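Local coordinates for uncharacterized protein (Bacteroides ovatus CL02T12C04, PDB 6PTM) that probably removes sugar units from the chain ends of carrageenan as an exo-acting glycoside hydrolase of family GH42, at residues I125-M128 / N129-S133; L172-W175 / T176-R180; S268-I271 / K272-P276; Y313-F316 / R317-L320; T372-F375 / S376-K379. All coordinates share one frame; numbering follows the deposited sequence.

Interaction 1. Residues I125-M128 / N129-S133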
loop_
_atom_site.group_PDB
_atom_site.type_symbol
_atom_site.label_atom_id
_atom_site.label_comp_id
_atom_site.label_asym_id
_atom_site.label_seq_id
_atom_site.Cartn_x
_atom_site.Cartn_y
_atom_site.Cartn_z
ATOM N N ILE A 125 -22.623 -21.417 5.549
ATOM C CA ILE A 125 -23.378 -21.855 6.769
ATOM C C ILE A 125 -22.769 -21.154 7.996
ATOM O O ILE A 125 -23.549 -20.586 8.806
ATOM C CB ILE A 125 -23.391 -23.390 6.897
ATOM C CG1 ILE A 125 -24.236 -24.045 5.791
ATOM C CG2 ILE A 125 -23.851 -23.834 8.292
ATOM C CD1 ILE A 125 -23.913 -25.529 5.561
ATOM N N GLU A 126 -21.437 -21.132 8.100
ATOM C CA GLU A 126 -20.738 -20.439 9.217
ATOM C C GLU A 126 -21.119 -18.957 9.178
ATOM O O GLU A 126 -21.453 -18.376 10.234
ATOM C CB GLU A 126 -19.219 -20.550 9.102
ATOM C CG GLU A 126 -18.696 -21.971 9.033
ATOM C CD GLU A 126 -18.756 -22.752 10.328
ATOM O OE1 GLU A 126 -18.998 -22.129 11.379
ATOM O OE2 GLU A 126 -18.559 -23.987 10.278
ATOM N N MET A 127 -21.093 -18.365 7.985
ATOM C CA MET A 127 -21.343 -16.922 7.790
ATOM C C MET A 127 -22.802 -16.591 8.131
ATOM O O MET A 127 -23.062 -15.547 8.765
ATOM C CB MET A 127 -21.014 -16.546 6.345
ATOM C CG MET A 127 -21.302 -15.112 6.014
ATOM S SD MET A 127 -20.465 -14.565 4.491
ATOM C CE MET A 127 -21.323 -15.571 3.279
ATOM N N MET A 128 -23.744 -17.435 7.720
ATOM C CA MET A 128 -25.166 -17.241 8.095
ATOM C C MET A 128 -25.331 -17.439 9.608
ATOM O O MET A 128 -26.003 -16.606 10.199
ATOM C CB MET A 128 -26.079 -18.195 7.325
ATOM C CG MET A 128 -26.052 -18.002 5.795
ATOM S SD MET A 128 -26.575 -16.404 5.207
ATOM C CE MET A 128 -25.003 -15.543 5.119
ATOM N N ASN A 129 -24.699 -18.435 10.221
ATOM C CA ASN A 129 -24.806 -18.637 11.691
ATOM C C ASN A 129 -24.269 -17.384 12.407
ATOM O O ASN A 129 -24.938 -16.926 13.322
ATOM C CB ASN A 129 -24.083 -19.892 12.192
ATOM C CG ASN A 129 -24.804 -21.186 11.857
ATOM O OD1 ASN A 129 -26.000 -21.179 11.597
ATOM N ND2 ASN A 129 -24.084 -22.300 11.813
ATOM N N SER A 130 -23.116 -16.827 12.007
ATOM C CA SER A 130 -22.555 -15.595 12.621
ATOM C C SER A 130 -23.523 -14.419 12.439
ATOM O O SER A 130 -23.720 -13.632 13.400
ATOM C CB SER A 130 -21.162 -15.276 12.069
ATOM O OG SER A 130 -20.247 -16.325 12.405
ATOM N N SER A 131 -24.043 -14.228 11.231
ATOM C CA SER A 131 -24.952 -13.112 10.885
ATOM C C SER A 131 -26.224 -13.237 11.726
ATOM O O SER A 131 -26.572 -12.247 12.358
ATOM C CB SER A 131 -25.270 -13.071 9.422
ATOM O OG SER A 131 -24.063 -12.952 8.664
ATOM N N ILE A 132 -26.847 -14.423 11.748
ATOM C CA ILE A 132 -28.099 -14.649 12.531
ATOM C C ILE A 132 -27.828 -14.367 14.017
ATOM O O ILE A 132 -28.594 -13.599 14.603
ATOM C CB ILE A 132 -28.674 -16.054 12.269
ATOM C CG1 ILE A 132 -29.138 -16.202 10.815
ATOM C CG2 ILE A 132 -29.783 -16.361 13.266
ATOM C CD1 ILE A 132 -29.329 -17.628 10.369
ATOM N N SER A 133 -26.760 -14.913 14.598
ATOM C CA SER A 133 -26.405 -14.675 16.025
ATOM C C SER A 133 -26.213 -13.192 16.299
ATOM O O SER A 133 -26.721 -12.696 17.322
ATOM C CB SER A 133 -25.182 -15.400 16.385
ATOM O OG SER A 133 -25.486 -16.759 16.296
#
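M127 O is gripped twice by S131, through the backbone N and through the hydroxyl OG at 2.8 Å, and the two donors reach it from opposite faces of its carbonyl plane. S131 can do this because OG stands beside its own backbone N, anti to the carbonyl carbon (chi1 -58°), which turns the hydroxyl back toward the preceding turn. This is the packed side: M127 and M128 are buried, M127 against A78 of helix 69-90 and N538 of helix 534-549, M128 against L54 of helix 44-63. One residue on, I132 adds an apolar touch, laying CD1 4.5 Å from M128 CB while its backbone N donates to M128 O at 2.8 Å, 172° at the hydrogen. All of it lies midway along helix 109-139, and the i to i+4 bonds, such as N129 N to I125 O at 2.8 Å, are those of a regular alpha-helix. A serine hydroxyl donating to the carbonyl four residues back is a common way for a helix to satisfy that hydroxyl within its own backbone. I125 and N129 border the packed side, running side by side with CG2 of the buried isoleucine 3.8 Å from ND2 of the partly exposed asparagine, whose OD1 is bonded to K50 of helix 44-63. Toward solvent the contact is looser. E126 points away from the following turn, and its OE2 is hydrogen-bonded to Q122. S130 is exposed beside it.

Interaction 2. Residues L172-W175 / T176-R180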
loop_
_atom_site.group_PDB
_atom_site.type_symbol
_atom_site.label_atom_id
_atom_site.label_comp_id
_atom_site.label_asym_id
_atom_site.label_seq_id
_atom_site.Cartn_x
_atom_site.Cartn_y
_atom_site.Cartn_z
ATOM N N LEU A 172 -13.256 2.734 1.048
ATOM C CA LEU A 172 -13.846 2.019 -0.104
ATOM C C LEU A 172 -13.121 0.691 -0.374
ATOM O O LEU A 172 -11.862 0.644 -0.355
ATOM C CB LEU A 172 -13.834 2.914 -1.340
ATOM C CG LEU A 172 -14.613 4.232 -1.241
ATOM C CD1 LEU A 172 -14.668 4.889 -2.629
ATOM C CD2 LEU A 172 -16.026 4.077 -0.638
ATOM N N ALA A 173 -13.898 -0.344 -0.670
ATOM C CA ALA A 173 -13.377 -1.640 -1.157
ATOM C C ALA A 173 -14.169 -2.072 -2.385
ATOM O O ALA A 173 -15.421 -2.037 -2.332
ATOM C CB ALA A 173 -13.464 -2.674 -0.081
ATOM N N ASP A 174 -13.462 -2.444 -3.443
ATOM C CA ASP A 174 -14.004 -3.184 -4.609
ATOM C C ASP A 174 -12.981 -4.266 -5.025
ATOM O O ASP A 174 -12.041 -4.533 -4.285
ATOM C CB ASP A 174 -14.379 -2.225 -5.744
ATOM C CG ASP A 174 -15.484 -2.756 -6.651
ATOM O OD1 ASP A 174 -16.296 -1.957 -7.133
ATOM O OD2 ASP A 174 -15.484 -3.964 -6.921
ATOM N N TRP A 175 -13.171 -4.886 -6.171
ATOM C CA TRP A 175 -12.416 -6.090 -6.574
ATOM C C TRP A 175 -11.991 -5.965 -8.034
ATOM O O TRP A 175 -12.823 -5.599 -8.839
ATOM C CB TRP A 175 -13.292 -7.320 -6.362
ATOM C CG TRP A 175 -13.768 -7.505 -4.957
ATOM C CD1 TRP A 175 -14.892 -6.964 -4.407
ATOM C CD2 TRP A 175 -13.133 -8.267 -3.917
ATOM N NE1 TRP A 175 -14.967 -7.292 -3.082
ATOM C CE2 TRP A 175 -13.931 -8.122 -2.756
ATOM C CE3 TRP A 175 -11.970 -9.045 -3.834
ATOM C CZ2 TRP A 175 -13.608 -8.726 -1.541
ATOM C CZ3 TRP A 175 -11.676 -9.680 -2.639
ATOM C CH2 TRP A 175 -12.459 -9.483 -1.498
ATOM N N THR A 176 -10.742 -6.286 -8.339
ATOM C CA THR A 176 -10.186 -6.333 -9.707
ATOM C C THR A 176 -11.064 -7.238 -10.611
ATOM O O THR A 176 -11.414 -8.358 -10.192
ATOM C CB THR A 176 -8.714 -6.764 -9.638
ATOM O OG1 THR A 176 -8.075 -5.956 -8.635
ATOM C CG2 THR A 176 -8.036 -6.615 -10.988
ATOM N N TRP A 177 -11.475 -6.708 -11.770
ATOM C CA TRP A 177 -12.168 -7.424 -12.884
ATOM C C TRP A 177 -13.571 -7.876 -12.494
ATOM O O TRP A 177 -14.127 -8.659 -13.269
ATOM C CB TRP A 177 -11.374 -8.653 -13.359
ATOM C CG TRP A 177 -10.049 -8.344 -13.976
ATOM C CD1 TRP A 177 -9.634 -7.154 -14.508
ATOM C CD2 TRP A 177 -8.950 -9.262 -14.114
ATOM N NE1 TRP A 177 -8.346 -7.276 -14.967
ATOM C CE2 TRP A 177 -7.902 -8.557 -14.745
ATOM C CE3 TRP A 177 -8.759 -10.611 -13.793
ATOM C CZ2 TRP A 177 -6.673 -9.152 -15.030
ATOM C CZ3 TRP A 177 -7.541 -11.196 -14.072
ATOM C CH2 TRP A 177 -6.511 -10.473 -14.673
ATOM N N LYS A 178 -14.108 -7.465 -11.341
ATOM C CA LYS A 178 -15.487 -7.827 -10.916
ATOM C C LYS A 178 -16.471 -7.367 -11.985
ATOM O O LYS A 178 -16.481 -6.200 -12.387
ATOM C CB LYS A 178 -15.892 -7.167 -9.596
ATOM C CG LYS A 178 -17.237 -7.620 -9.029
ATOM C CD LYS A 178 -17.643 -6.797 -7.840
ATOM C CE LYS A 178 -18.014 -5.379 -8.252
ATOM N NZ LYS A 178 -18.238 -4.522 -7.068
ATOM N N PRO A 179 -17.365 -8.255 -12.466
ATOM C CA PRO A 179 -18.381 -7.820 -13.433
ATOM C C PRO A 179 -19.221 -6.687 -12.833
ATOM O O PRO A 179 -19.613 -6.779 -11.676
ATOM C CB PRO A 179 -19.204 -9.089 -13.689
ATOM C CG PRO A 179 -18.210 -10.204 -13.389
ATOM C CD PRO A 179 -17.417 -9.701 -12.193
ATOM N N ARG A 180 -19.453 -5.639 -13.620
ATOM C CA ARG A 180 -20.138 -4.399 -13.181
ATOM C C ARG A 180 -21.636 -4.609 -13.395
ATOM O O ARG A 180 -22.193 -4.024 -14.310
ATOM C CB ARG A 180 -19.550 -3.216 -13.952
ATOM C CG ARG A 180 -18.042 -3.061 -13.760
ATOM C CD ARG A 180 -17.712 -2.118 -12.623
ATOM N NE ARG A 180 -18.380 -0.835 -12.837
ATOM C CZ ARG A 180 -18.966 -0.090 -11.901
ATOM N NH1 ARG A 180 -18.975 -0.467 -10.627
ATOM N NH2 ARG A 180 -19.552 1.038 -12.259
HETATM O O HOH W 1 -17.432 -2.537 -9.430
#
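D174 OD2 accepts two hydrogen bonds: from K178 NZ at 2.8 Å, in a salt bridge, and from the backbone N of W175 at 2.6 Å. The ammonium comes from above the carboxylate plane, 37° out of it, whereas W175 N arrives on the anti side and only 16° out. K178 gets there by leaving its backbone with CG anti to N (chi1 -174°) and bending at chi3, crossing the aspartate at about a right angle. The carbonyl oxygens of G189, H188 and Y184 also lie around NZ, G189 being its strongest partner, so the three protons are probably shared among the four acceptors. The backbone between the partners is a type II beta turn from W175 to K178 at the end of strand 168-175, closed by a weak bond from K178 N to W175 O at 3.4 Å. On the other carboxylate oxygen, water 1 donates to D174 OD1 at 2.6 Å and accepts from R180 NH1, linking the arginine to a residue whose OD1 also receives L191 N.

Interaction 3. Residues S268-I271 / K272-P276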
loop_
_atom_site.group_PDB
_atom_site.type_symbol
_atom_site.label_atom_id
_atom_site.label_comp_id
_atom_site.label_asym_id
_atom_site.label_seq_id
_atom_site.Cartn_x
_atom_site.Cartn_y
_atom_site.Cartn_z
ATOM N N SER A 268 1.395 11.392 -25.872
ATOM C CA SER A 268 0.782 12.740 -26.051
ATOM C C SER A 268 -0.493 12.602 -26.901
ATOM O O SER A 268 -1.522 13.178 -26.528
ATOM C CB SER A 268 1.757 13.725 -26.640
ATOM O OG SER A 268 2.749 14.048 -25.666
ATOM N N ASP A 269 -0.439 11.784 -27.952
ATOM C CA ASP A 269 -1.579 11.608 -28.892
ATOM C C ASP A 269 -2.702 10.855 -28.177
ATOM O O ASP A 269 -3.881 11.260 -28.335
ATOM C CB ASP A 269 -1.149 10.929 -30.199
ATOM C CG ASP A 269 -0.458 11.852 -31.187
ATOM O OD1 ASP A 269 -0.523 13.055 -31.007
ATOM O OD2 ASP A 269 0.098 11.340 -32.143
ATOM N N LEU A 270 -2.366 9.795 -27.437
ATOM C CA LEU A 270 -3.373 9.052 -26.649
ATOM C C LEU A 270 -4.106 10.030 -25.725
ATOM O O LEU A 270 -5.365 10.063 -25.776
ATOM C CB LEU A 270 -2.745 7.890 -25.860
ATOM C CG LEU A 270 -3.754 7.050 -25.087
ATOM C CD1 LEU A 270 -4.752 6.383 -26.035
ATOM C CD2 LEU A 270 -3.063 5.985 -24.249
ATOM N N ILE A 271 -3.363 10.839 -24.969
ATOM C CA ILE A 271 -3.960 11.652 -23.872
ATOM C C ILE A 271 -4.823 12.766 -24.476
ATOM O O ILE A 271 -5.942 12.941 -24.030
ATOM C CB ILE A 271 -2.830 12.120 -22.946
ATOM C CG1 ILE A 271 -2.309 10.939 -22.129
ATOM C CG2 ILE A 271 -3.275 13.237 -22.045
ATOM C CD1 ILE A 271 -0.943 11.157 -21.504
ATOM N N LYS A 272 -4.323 13.441 -25.512
ATOM C CA LYS A 272 -4.994 14.516 -26.296
ATOM C C LYS A 272 -6.324 13.993 -26.858
ATOM O O LYS A 272 -7.301 14.727 -26.806
ATOM C CB LYS A 272 -3.991 14.911 -27.385
ATOM C CG LYS A 272 -4.327 16.025 -28.356
ATOM C CD LYS A 272 -3.102 16.368 -29.218
ATOM C CE LYS A 272 -3.388 16.517 -30.693
ATOM N NZ LYS A 272 -4.306 17.652 -30.940
ATOM N N GLY A 273 -6.376 12.739 -27.305
ATOM C CA GLY A 273 -7.519 12.208 -28.060
ATOM C C GLY A 273 -8.566 11.573 -27.160
ATOM O O GLY A 273 -9.659 11.241 -27.685
ATOM N N THR A 274 -8.267 11.411 -25.862
ATOM C CA THR A 274 -9.138 10.665 -24.928
ATOM C C THR A 274 -9.527 11.545 -23.742
ATOM O O THR A 274 -10.713 11.593 -23.432
ATOM C CB THR A 274 -8.480 9.350 -24.476
ATOM O OG1 THR A 274 -7.249 9.627 -23.792
ATOM C CG2 THR A 274 -8.242 8.421 -25.647
ATOM N N VAL A 275 -8.566 12.187 -23.081
ATOM C CA VAL A 275 -8.823 12.845 -21.771
ATOM C C VAL A 275 -9.863 13.950 -21.903
ATOM O O VAL A 275 -10.657 14.071 -20.981
ATOM C CB VAL A 275 -7.507 13.270 -21.082
ATOM C CG1 VAL A 275 -7.705 14.244 -19.939
ATOM C CG2 VAL A 275 -6.782 12.039 -20.608
ATOM N N PRO A 276 -10.010 14.732 -23.008
ATOM C CA PRO A 276 -11.114 15.695 -23.097
ATOM C C PRO A 276 -12.522 15.118 -22.858
ATOM O O PRO A 276 -13.351 15.823 -22.392
ATOM C CB PRO A 276 -10.989 16.239 -24.531
ATOM C CG PRO A 276 -9.496 16.178 -24.762
ATOM C CD PRO A 276 -9.120 14.826 -24.180
#
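Helix 261-278 is kinked close to its C-terminal end, where P276 has no N-H to give to the turn before, and this contact spans the turns leading into that kink. Ahead of it the spacing is regular: K272 N donates to S268 O at 3.0 Å, 166° at the hydrogen. The pattern then slackens. G273 N bonds to D269 O at 3.1 Å with only 135° at the hydrogen, and its second, weak bond goes to L270 O. T274 OG1 also turns to L270 O, at 2.8 Å, but from 41° above the carbonyl plane. That hydroxyl sits between the backbone N and the carbonyl carbon, which puts CG2 beside the backbone N, 4.1 Å from L270 CD1. One residue on, V275 N restores a sound bond to I271 O, and the two side chains run alongside each other with their CG2 atoms 4.0 Å apart. The ring of P276 sets CD 3.7 Å from I271 O. L270 and T274 face M196 of strand 192-197, while I271 and V275 lie on helix 358-385 at E381 and Y385, so the kinked segment lies between strand 192-197 of the parallel sheet and helix 358-385.

Interaction 4. Residues Y313-F316 / R317-L320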
loop_
_atom_site.group_PDB
_atom_site.type_symbol
_atom_site.label_atom_id
_atom_site.label_comp_id
_atom_site.label_asym_id
_atom_site.label_seq_id
_atom_site.Cartn_x
_atom_site.Cartn_y
_atom_site.Cartn_z
ATOM N N TYR A 313 20.735 6.555 -22.572
ATOM C CA TYR A 313 22.154 6.815 -22.244
ATOM C C TYR A 313 22.504 8.269 -22.591
ATOM O O TYR A 313 23.277 8.917 -21.832
ATOM C CB TYR A 313 23.084 5.806 -22.917
ATOM C CG TYR A 313 24.351 5.647 -22.126
ATOM C CD1 TYR A 313 24.410 4.770 -21.055
ATOM C CD2 TYR A 313 25.431 6.508 -22.319
ATOM C CE1 TYR A 313 25.545 4.676 -20.268
ATOM C CE2 TYR A 313 26.572 6.432 -21.534
ATOM C CZ TYR A 313 26.643 5.494 -20.520
ATOM O OH TYR A 313 27.743 5.445 -19.712
ATOM N N GLU A 314 21.970 8.792 -23.705
ATOM C CA GLU A 314 22.141 10.233 -24.033
ATOM C C GLU A 314 21.531 11.098 -22.910
ATOM O O GLU A 314 22.156 12.101 -22.514
ATOM C CB GLU A 314 21.603 10.510 -25.446
ATOM C CG GLU A 314 21.778 11.959 -25.891
ATOM C CD GLU A 314 23.206 12.496 -25.901
ATOM O OE1 GLU A 314 24.191 11.698 -26.033
ATOM O OE2 GLU A 314 23.333 13.707 -25.727
ATOM N N GLU A 315 20.381 10.709 -22.343
ATOM C CA GLU A 315 19.812 11.454 -21.191
ATOM C C GLU A 315 20.754 11.314 -19.988
ATOM O O GLU A 315 21.028 12.326 -19.294
ATOM C CB GLU A 315 18.379 10.993 -20.899
ATOM C CG GLU A 315 17.415 11.383 -21.999
ATOM C CD GLU A 315 17.389 12.863 -22.321
ATOM O OE1 GLU A 315 17.131 13.649 -21.412
ATOM O OE2 GLU A 315 17.725 13.220 -23.464
ATOM N N PHE A 316 21.320 10.133 -19.790
ATOM C CA PHE A 316 22.325 9.902 -18.721
ATOM C C PHE A 316 23.489 10.913 -18.817
ATOM O O PHE A 316 23.907 11.453 -17.779
ATOM C CB PHE A 316 22.807 8.445 -18.743
ATOM C CG PHE A 316 23.695 8.023 -17.598
ATOM C CD1 PHE A 316 23.512 8.487 -16.306
ATOM C CD2 PHE A 316 24.701 7.095 -17.818
ATOM C CE1 PHE A 316 24.341 8.061 -15.271
ATOM C CE2 PHE A 316 25.496 6.630 -16.774
ATOM C CZ PHE A 316 25.308 7.118 -15.499
ATOM N N ARG A 317 24.050 11.128 -20.004
ATOM C CA ARG A 317 25.188 12.087 -20.199
ATOM C C ARG A 317 24.730 13.486 -19.757
ATOM O O ARG A 317 25.499 14.183 -19.065
ATOM C CB ARG A 317 25.648 12.094 -21.661
ATOM C CG ARG A 317 26.194 10.769 -22.188
ATOM C CD ARG A 317 26.564 10.898 -23.664
ATOM N NE ARG A 317 27.116 9.654 -24.142
ATOM C CZ ARG A 317 26.528 8.875 -25.044
ATOM N NH1 ARG A 317 25.392 9.246 -25.601
ATOM N NH2 ARG A 317 27.046 7.704 -25.361
ATOM N N LYS A 318 23.491 13.873 -20.088
ATOM C CA LYS A 318 22.902 15.161 -19.642
ATOM C C LYS A 318 22.774 15.200 -18.119
ATOM O O LYS A 318 23.155 16.210 -17.492
ATOM C CB LYS A 318 21.570 15.364 -20.354
ATOM C CG LYS A 318 21.730 15.709 -21.826
ATOM C CD LYS A 318 20.411 15.719 -22.616
ATOM C CE LYS A 318 20.619 15.937 -24.096
ATOM N NZ LYS A 318 19.314 15.985 -24.790
ATOM N N TRP A 319 22.253 14.148 -17.511
ATOM C CA TRP A 319 22.118 14.064 -16.030
ATOM C C TRP A 319 23.523 14.161 -15.396
ATOM O O TRP A 319 23.683 14.887 -14.402
ATOM C CB TRP A 319 21.424 12.743 -15.674
ATOM C CG TRP A 319 21.189 12.550 -14.211
ATOM C CD1 TRP A 319 20.011 12.754 -13.558
ATOM C CD2 TRP A 319 22.125 12.070 -13.239
ATOM N NE1 TRP A 319 20.153 12.458 -12.241
ATOM C CE2 TRP A 319 21.441 12.049 -12.008
ATOM C CE3 TRP A 319 23.464 11.657 -13.274
ATOM C CZ2 TRP A 319 22.064 11.662 -10.826
ATOM C CZ3 TRP A 319 24.073 11.270 -12.102
ATOM C CH2 TRP A 319 23.383 11.261 -10.903
ATOM N N LEU A 320 24.520 13.479 -15.963
ATOM C CA LEU A 320 25.908 13.468 -15.400
ATOM C C LEU A 320 26.498 14.896 -15.465
ATOM O O LEU A 320 27.187 15.350 -14.510
ATOM C CB LEU A 320 26.765 12.462 -16.168
ATOM C CG LEU A 320 26.428 10.996 -15.905
ATOM C CD1 LEU A 320 26.964 10.095 -17.013
ATOM C CD2 LEU A 320 26.907 10.588 -14.527
#
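R317 N, K318 N, W319 N and L320 N each donate to the carbonyl four residues back, as in a regular alpha-helix, with W319 N to E315 O at 2.8 Å. That spacing brings L320 over F316: CD1 of the leucine sits 3.5 Å from the ring centroid, 4° off its normal, a CH-pi contact placed squarely on the face. With chi1 at -172°, the F316 ring is turned away from its own N and toward the following turn, where L320 lies. W319 adds a lighter touch, CE3 to F316 CE1 at 4.2 Å. These residues form the inner side of helix 310-324, within the region matching the beta-galactosidase family, and they meet F366 and D362 of helix 358-385 and W334 of helix 327-334. The charged side carries R317, stretched out from CG to NE. Its NH1 meets E314 OE1 at 2.8 Å in a salt bridge, the carboxylate and guanidinium planes 40° apart, while one guanidinium face lies against Y313 CD2. NE is taken by V344 O in a loop. A leucine in place of R317 would probably leave E314 OE1 without its ion pair and V344 O without this donor. Farther out, exposed K318 reaches E315 OE2 with NZ at 3.5 Å, a salt bridge whose hydrogen bond is weak.

Interaction 5. Residues T372-F375 / S376-K379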
loop_
_atom_site.group_PDB
_atom_site.type_symbol
_atom_site.label_atom_id
_atom_site.label_comp_id
_atom_site.label_asym_id
_atom_site.label_seq_id
_atom_site.Cartn_x
_atom_site.Cartn_y
_atom_site.Cartn_z
ATOM N N THR A 372 11.152 9.271 -12.710
ATOM C CA THR A 372 10.363 10.375 -12.119
ATOM C C THR A 372 9.943 11.360 -13.232
ATOM O O THR A 372 8.737 11.759 -13.285
ATOM C CB THR A 372 11.152 11.046 -10.989
ATOM O OG1 THR A 372 11.468 10.105 -9.956
ATOM C CG2 THR A 372 10.413 12.242 -10.453
ATOM N N GLU A 373 10.883 11.775 -14.076
ATOM C CA GLU A 373 10.605 12.747 -15.184
ATOM C C GLU A 373 9.536 12.168 -16.139
ATOM O O GLU A 373 8.613 12.908 -16.573
ATOM C CB GLU A 373 11.908 13.126 -15.884
ATOM C CG GLU A 373 11.727 14.183 -16.972
ATOM C CD GLU A 373 11.167 13.692 -18.295
ATOM O OE1 GLU A 373 11.497 12.555 -18.709
ATOM O OE2 GLU A 373 10.400 14.459 -18.921
ATOM N N TRP A 374 9.606 10.873 -16.425
ATOM C CA TRP A 374 8.648 10.210 -17.331
ATOM C C TRP A 374 7.236 10.355 -16.757
ATOM O O TRP A 374 6.313 10.740 -17.491
ATOM C CB TRP A 374 9.089 8.758 -17.536
ATOM C CG TRP A 374 8.012 7.837 -18.026
ATOM C CD1 TRP A 374 7.412 6.813 -17.346
ATOM C CD2 TRP A 374 7.415 7.868 -19.323
ATOM N NE1 TRP A 374 6.496 6.190 -18.143
ATOM C CE2 TRP A 374 6.456 6.830 -19.350
ATOM C CE3 TRP A 374 7.608 8.662 -20.460
ATOM C CZ2 TRP A 374 5.709 6.556 -20.490
ATOM C CZ3 TRP A 374 6.877 8.377 -21.588
ATOM C CH2 TRP A 374 5.927 7.355 -21.589
ATOM N N PHE A 375 7.071 10.059 -15.473
ATOM C CA PHE A 375 5.754 10.119 -14.803
ATOM C C PHE A 375 5.314 11.577 -14.686
ATOM O O PHE A 375 4.076 11.799 -14.792
ATOM C CB PHE A 375 5.785 9.362 -13.475
ATOM C CG PHE A 375 5.735 7.877 -13.676
ATOM C CD1 PHE A 375 4.664 7.296 -14.326
ATOM C CD2 PHE A 375 6.780 7.066 -13.275
ATOM C CE1 PHE A 375 4.625 5.931 -14.526
ATOM C CE2 PHE A 375 6.741 5.702 -13.488
ATOM C CZ PHE A 375 5.682 5.140 -14.140
ATOM N N SER A 376 6.244 12.518 -14.512
ATOM C CA SER A 376 5.950 13.963 -14.580
ATOM C C SER A 376 5.420 14.333 -15.972
ATOM O O SER A 376 4.411 15.070 -16.034
ATOM C CB SER A 376 7.134 14.832 -14.177
ATOM O OG SER A 376 7.410 14.648 -12.791
ATOM N N PHE A 377 6.069 13.873 -17.041
ATOM C CA PHE A 377 5.609 14.081 -18.443
ATOM C C PHE A 377 4.173 13.556 -18.585
ATOM O O PHE A 377 3.311 14.319 -19.021
ATOM C CB PHE A 377 6.558 13.430 -19.459
ATOM C CG PHE A 377 5.975 13.238 -20.839
ATOM C CD1 PHE A 377 5.842 14.311 -21.713
ATOM C CD2 PHE A 377 5.545 11.982 -21.251
ATOM C CE1 PHE A 377 5.255 14.138 -22.960
ATOM C CE2 PHE A 377 4.957 11.811 -22.499
ATOM C CZ PHE A 377 4.804 12.892 -23.345
ATOM N N LEU A 378 3.875 12.319 -18.193
ATOM C CA LEU A 378 2.499 11.759 -18.386
ATOM C C LEU A 378 1.468 12.622 -17.647
ATOM O O LEU A 378 0.441 12.967 -18.245
ATOM C CB LEU A 378 2.446 10.306 -17.888
ATOM C CG LEU A 378 3.166 9.286 -18.760
ATOM C CD1 LEU A 378 3.062 7.893 -18.141
ATOM C CD2 LEU A 378 2.646 9.283 -20.217
ATOM N N LYS A 379 1.734 12.951 -16.383
ATOM C CA LYS A 379 0.869 13.816 -15.554
ATOM C C LYS A 379 0.701 15.189 -16.215
ATOM O O LYS A 379 -0.474 15.651 -16.312
ATOM C CB LYS A 379 1.421 13.984 -14.136
ATOM C CG LYS A 379 0.681 15.023 -13.306
ATOM C CD LYS A 379 1.226 15.258 -11.917
ATOM C CE LYS A 379 2.694 15.619 -11.905
ATOM N NZ LYS A 379 3.109 16.164 -10.583
#
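W374 offers the broad surface of this contact, and L378, one turn on, is the bump that fits against it. The forked end of the leucine rests on one face of the benzene part of the indole: CG stands 4.2 Å from the six-membered ring centroid, 16° off its normal, a CH-pi contact, and CD1 lies over the rim, 3.8 Å from CE2. F377 lies beside it, at the CZ3-CE3 side of the indole. Its ring is turned only 28° from the indole, yet the two are slid so far apart (centroids 5.8 Å) that they barely overlap, and the meeting comes down to F377 CD2 against W374 CZ3 at 3.9 Å. Both aromatic side chains leave with CG anti to the backbone N, W374 with chi1 160°, which carries the indole along the helix toward these neighbours. Beneath them is the regular backbone of helix 358-385, L378 N bonding to W374 O at 3.0 Å. This helix lies beside helix 261-278, where N267 touches both W374 and L378 and R264 forms a salt bridge with E373. An alanine in place of W374 would probably open a gap under L378 and leave F377 free to shift. L378 CD1 also reaches F375 CD1 at 4.2 Å, the same methyl touching both aromatic side chains, and W374 CD1 stands 3.8 Å above the F375 ring, over its centre. F375 continues onto I393 of strand 391-394 and P294.

All five contacts are local, each closing only a helical turn or a beta turn, and they follow one another along the chain with no nesting or crossing. Interaction 1 lies in the N-terminal helices, its centre about 24 Å from that of interaction 2, where strand 168-175 turns into a loop. Helix 534-549 borders both, touching M127 in one and W175 in the other. Interactions 3, 4 and 5 lie on helices 261-278, 310-324 and 358-385. Interactions 3 and 5 touch directly, S268 OG lying 3.3 Å from F377 CZ. Interaction 4 stops about 6 Å short of interaction 5 at the nearest atoms, but its W319 packs on helix 358-385, which carries interaction 5 and is touched by the other two.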